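Local structure of Nrps/pks (Streptomyces albus, 4OPF) at residues Ala185-Leu189 with Pro334-Glu338; Gly55-Leu59 with Pro223-Val227. The protein is a ketosynthase domain of the "AT-less" oxazolomycin assembly line, probably taking part in handling acyl chains during polyketide synthesis. One frame throughout, in Å; residues are numbered along the deposited sequence.

In the fold
Interactions 1 and 2 lie side by side, their centres about 9 Å apart, and meet through strands 181-188 and 226-234, antiparallel neighbours in the central mixed sheet of this thiolase-like fold. A probable hydrogen bond joins Thr-188 N to Gly-226 O (2.8 Å), while Thr-188 O lies 3.5 Å from Glu-225 CB and Ala-337 CB packs 3.6 Å from Gly-226 O. Interaction 1 is buried and begins just after His-333, in the NIGH motif that carries an active-site histidine in related ketosynthases. Cys-160, by its motif the expected nucleophile, touches Glu-338. Interaction 2 is partly buried and ties a loop to the start of strand 226-234.

Interaction 1 of 2, residues Ala185-Leu189 with Pro334-Glu338; sequences AGVTL and PQCAE
Residues Ala-185 to Thr-188 are the last part of strand 181-188, with phi between -137 and -149 and psi between 126 and 161; Leu-189 leaves it. Against this strand lies the turn that leads into helix 338-352: Gln-335 takes a positive phi (44/-115), Cys-336 (-63/-26) and Ala-337 (-84/4) form a short 3-10 segment, and the helix begins at Glu-338. Ala-337 N donates to Pro-334 O and Glu-338 N to Gln-335 O, each at 2.9 Å. Gly-186 and Ala-337 set the register, their CA atoms 4.3 Å apart.

Thr-188 has the largest area buried. Its CA-CB bond points toward the turn, and the m rotamer puts OG1 2.9 Å from Pro-334 O, to which it donates a hydrogen bond. A threonine suits the place, being beta-branched for a strand yet carrying a hydroxyl for the turn. Ala-337 aims its methyl at the strand, CB lying 3.9 Å from Gly-186 C and 3.9 Å from Val-187 N. Such close backbone packing needs small residues, and at Gly-186 a CB would come within 3.2 Å of Cys-336 O. The CA-CB bond of Cys-336 points sideways, and CB lies 3.7 Å from Val-187 O. That of Val-187 points away from the turn; its side chain packs on Gln-80 and Leu-84 of helix 79-95.

The turn directly follows His-333, in the motif that supplies an active-site histidine in related ketosynthases. Small residues let the backbones approach, and Thr-188 OG1 gives the buried carbonyl Pro-334 O a second donor beside Ala-337 N, so the hydroxyl is buried with its hydrogen bond made.

Interaction 2 of 2, residues Gly55-Leu59 with Pro223-Val227; sequences GLLDL and PAEGV
Gly-55, the first residue modelled after a gap at 40-54, opens a loop without regular secondary structure. From it the extended residues Leu-56 (-109/152) and Leu-57 (-79/151) run alongside Pro-223 to Gly-226, where the chain enters strand 226-234. The touching parts, Gly-55 to Leu-57 and Pro-223 to Gly-226, head in roughly the same direction, 25° apart, with CA atoms pairing Gly-55 to Ala-224 at 4.4 Å and Leu-56 to Glu-225 at 5.4 Å.

Gly-55 O accepts from Glu-225 N (2.9 Å, angle 147°) and also receives a CA-H...O contact from Ala-224 CA at 3.2 Å. Glycine fits because a CB there would lie only 3.0 Å from Pro-223 O. The CA-CB bond of Glu-225 points toward the loop, and its m, t rotamer carries the carboxylate on to the amide of Leu-57, two residues along: Leu-57 N donates to Glu-225 OE1 at 2.9 Å and a nearly straight 165°. OE1 takes a second hydrogen from a water 2.6 Å away, and the same water donates to Leu-57 O at 2.9 Å. The other oxygen, OE2, accepts from Leu-190 N. A glutamate is apt here, since its two oxygens can serve main-chain amides of two separate loops.

Aliphatic carbon flanks these bonds: Leu-57 CG rests 3.7 Å from Glu-225 CB, and Leu-56 CD2 lies 3.7 Å from Glu-225 CD. Leu-57 also packs on Leu-83 of helix 79-95, Leu-189 and Pro-19. The loop thus sits beside the ends of three adjoining strands, where 181-188 and 9-17 finish and 226-234 starts; Gly-226 and Val-227 bond through their backbones to Thr-188 and Arg-17.

Interaction 1 of 2, residues Ala185-Leu189 with Pro334-Glu338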
# COMPACT_ATOMS: atom_id res chain seq x y z
N ALA A 185 5.57 8.19 -7.34
CA ALA A 185 5.75 9.60 -7.15
C ALA A 185 5.79 9.93 -5.68
O ALA A 185 5.25 9.21 -4.86
CB ALA A 185 4.58 10.37 -7.74
N GLY A 186 6.32 11.09 -5.40
CA GLY A 186 6.21 11.71 -4.09
C GLY A 186 5.92 13.17 -4.32
O GLY A 186 6.45 13.76 -5.25
N VAL A 187 5.11 13.75 -3.45
CA VAL A 187 4.73 15.14 -3.61
C VAL A 187 4.49 15.78 -2.23
O VAL A 187 3.92 15.17 -1.33
CB VAL A 187 3.45 15.29 -4.49
CG1 VAL A 187 2.21 14.69 -3.81
CG2 VAL A 187 3.17 16.73 -4.83
N THR A 188 4.93 17.03 -2.10
CA THR A 188 4.57 17.88 -0.96
C THR A 188 4.49 19.30 -1.42
O THR A 188 5.42 19.80 -2.01
CB THR A 188 5.62 17.87 0.16
OG1 THR A 188 5.69 16.57 0.73
CG2 THR A 188 5.28 18.88 1.26
N LEU A 189 3.36 19.93 -1.15
CA LEU A 189 3.24 21.36 -1.20
C LEU A 189 2.81 21.81 0.20
O LEU A 189 2.04 21.12 0.87
CB LEU A 189 2.18 21.80 -2.20
CG LEU A 189 2.59 21.63 -3.67
CD1 LEU A 189 1.44 22.07 -4.58
CD2 LEU A 189 3.83 22.45 -4.00
N PRO A 334 11.69 17.89 2.24
CA PRO A 334 10.43 17.87 1.47
C PRO A 334 9.37 16.87 1.95
O PRO A 334 8.56 16.44 1.14
CB PRO A 334 10.88 17.54 0.04
CG PRO A 334 12.30 17.16 0.11
CD PRO A 334 12.78 17.18 1.55
N GLN A 335 9.36 16.55 3.24
CA GLN A 335 8.37 15.69 3.86
C GLN A 335 8.08 14.41 3.01
O GLN A 335 8.99 13.62 2.76
CB GLN A 335 7.11 16.50 4.15
CG GLN A 335 7.39 17.91 4.62
CD GLN A 335 7.84 17.95 6.06
OE1 GLN A 335 7.17 17.41 6.94
NE2 GLN A 335 8.99 18.61 6.33
N CYS A 336 6.85 14.23 2.48
CA CYS A 336 6.50 12.99 1.72
C CYS A 336 7.30 12.83 0.46
O CYS A 336 7.46 11.76 -0.04
CB CYS A 336 4.96 12.91 1.42
SG CYS A 336 3.97 12.79 2.96
N ALA A 337 7.77 13.91 -0.10
CA ALA A 337 8.65 13.82 -1.24
C ALA A 337 10.16 13.59 -0.91
O ALA A 337 10.99 13.64 -1.82
CB ALA A 337 8.50 15.10 -2.06
N GLU A 338 10.52 13.42 0.35
CA GLU A 338 11.97 13.37 0.73
C GLU A 338 12.63 12.19 0.07
O GLU A 338 13.78 12.31 -0.47
CB GLU A 338 12.19 13.28 2.27
CG GLU A 338 13.66 13.06 2.73
CD GLU A 338 13.97 11.63 3.24
OE1 GLU A 338 14.36 10.75 2.43
OE2 GLU A 338 13.86 11.37 4.46

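Interaction 2 of 2, residues Gly55-Leu59 with Pro223-Val227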
# COMPACT_ATOMS: atom_id res chain seq x y z
N GLY A 55 11.83 27.45 1.29
CA GLY A 55 11.95 26.13 0.55
C GLY A 55 10.76 25.80 -0.41
O GLY A 55 10.18 24.69 -0.36
N LEU A 56 10.38 26.76 -1.24
CA LEU A 56 9.18 26.68 -2.03
C LEU A 56 9.51 26.48 -3.49
O LEU A 56 10.60 26.85 -3.94
CB LEU A 56 8.36 27.94 -1.89
CG LEU A 56 7.95 28.26 -0.46
CD1 LEU A 56 7.00 29.45 -0.48
CD2 LEU A 56 7.32 27.10 0.25
N LEU A 57 8.56 25.82 -4.19
CA LEU A 57 8.62 25.69 -5.63
C LEU A 57 8.11 27.05 -6.08
O LEU A 57 7.34 27.68 -5.37
CB LEU A 57 7.69 24.57 -6.13
CG LEU A 57 7.97 23.21 -5.53
CD1 LEU A 57 7.07 22.14 -6.12
CD2 LEU A 57 9.42 22.88 -5.75
N ASP A 58 8.54 27.52 -7.23
CA ASP A 58 8.01 28.79 -7.73
C ASP A 58 7.00 28.41 -8.79
O ASP A 58 7.29 28.44 -9.98
CB ASP A 58 9.13 29.72 -8.24
CG ASP A 58 9.93 30.39 -7.08
OD1 ASP A 58 9.31 30.83 -6.08
OD2 ASP A 58 11.19 30.46 -7.17
N LEU A 59 5.84 27.99 -8.33
CA LEU A 59 4.78 27.56 -9.23
C LEU A 59 4.19 28.77 -9.93
O LEU A 59 3.90 29.76 -9.28
CB LEU A 59 3.65 26.87 -8.47
CG LEU A 59 4.00 25.53 -7.88
CD1 LEU A 59 2.73 24.87 -7.42
CD2 LEU A 59 4.73 24.70 -8.92
N PRO A 223 11.14 23.01 6.47
CA PRO A 223 10.20 22.30 5.61
C PRO A 223 10.26 22.88 4.20
O PRO A 223 10.50 24.08 4.02
CB PRO A 223 8.84 22.55 6.26
CG PRO A 223 9.15 22.88 7.69
CD PRO A 223 10.45 23.67 7.60
N ALA A 224 10.12 21.98 3.23
CA ALA A 224 10.26 22.31 1.84
C ALA A 224 9.19 21.59 0.99
O ALA A 224 8.55 20.65 1.42
CB ALA A 224 11.62 21.89 1.36
N GLU A 225 9.09 22.02 -0.24
CA GLU A 225 8.16 21.48 -1.21
C GLU A 225 8.97 20.65 -2.15
O GLU A 225 10.20 20.75 -2.20
CB GLU A 225 7.44 22.60 -1.92
CG GLU A 225 6.58 23.37 -0.96
CD GLU A 225 5.72 24.42 -1.65
OE1 GLU A 225 6.19 25.07 -2.64
OE2 GLU A 225 4.57 24.60 -1.19
N GLY A 226 8.28 19.79 -2.88
CA GLY A 226 8.91 19.03 -3.93
C GLY A 226 7.96 18.04 -4.58
O GLY A 226 6.92 17.67 -4.01
N VAL A 227 8.34 17.59 -5.76
CA VAL A 227 7.65 16.53 -6.48
C VAL A 227 8.63 15.78 -7.38
O VAL A 227 9.53 16.35 -8.01
CB VAL A 227 6.45 17.09 -7.30
CG1 VAL A 227 6.90 18.14 -8.28
CG2 VAL A 227 5.65 16.01 -8.05
O HOH W 1 4.91 27.00 -3.87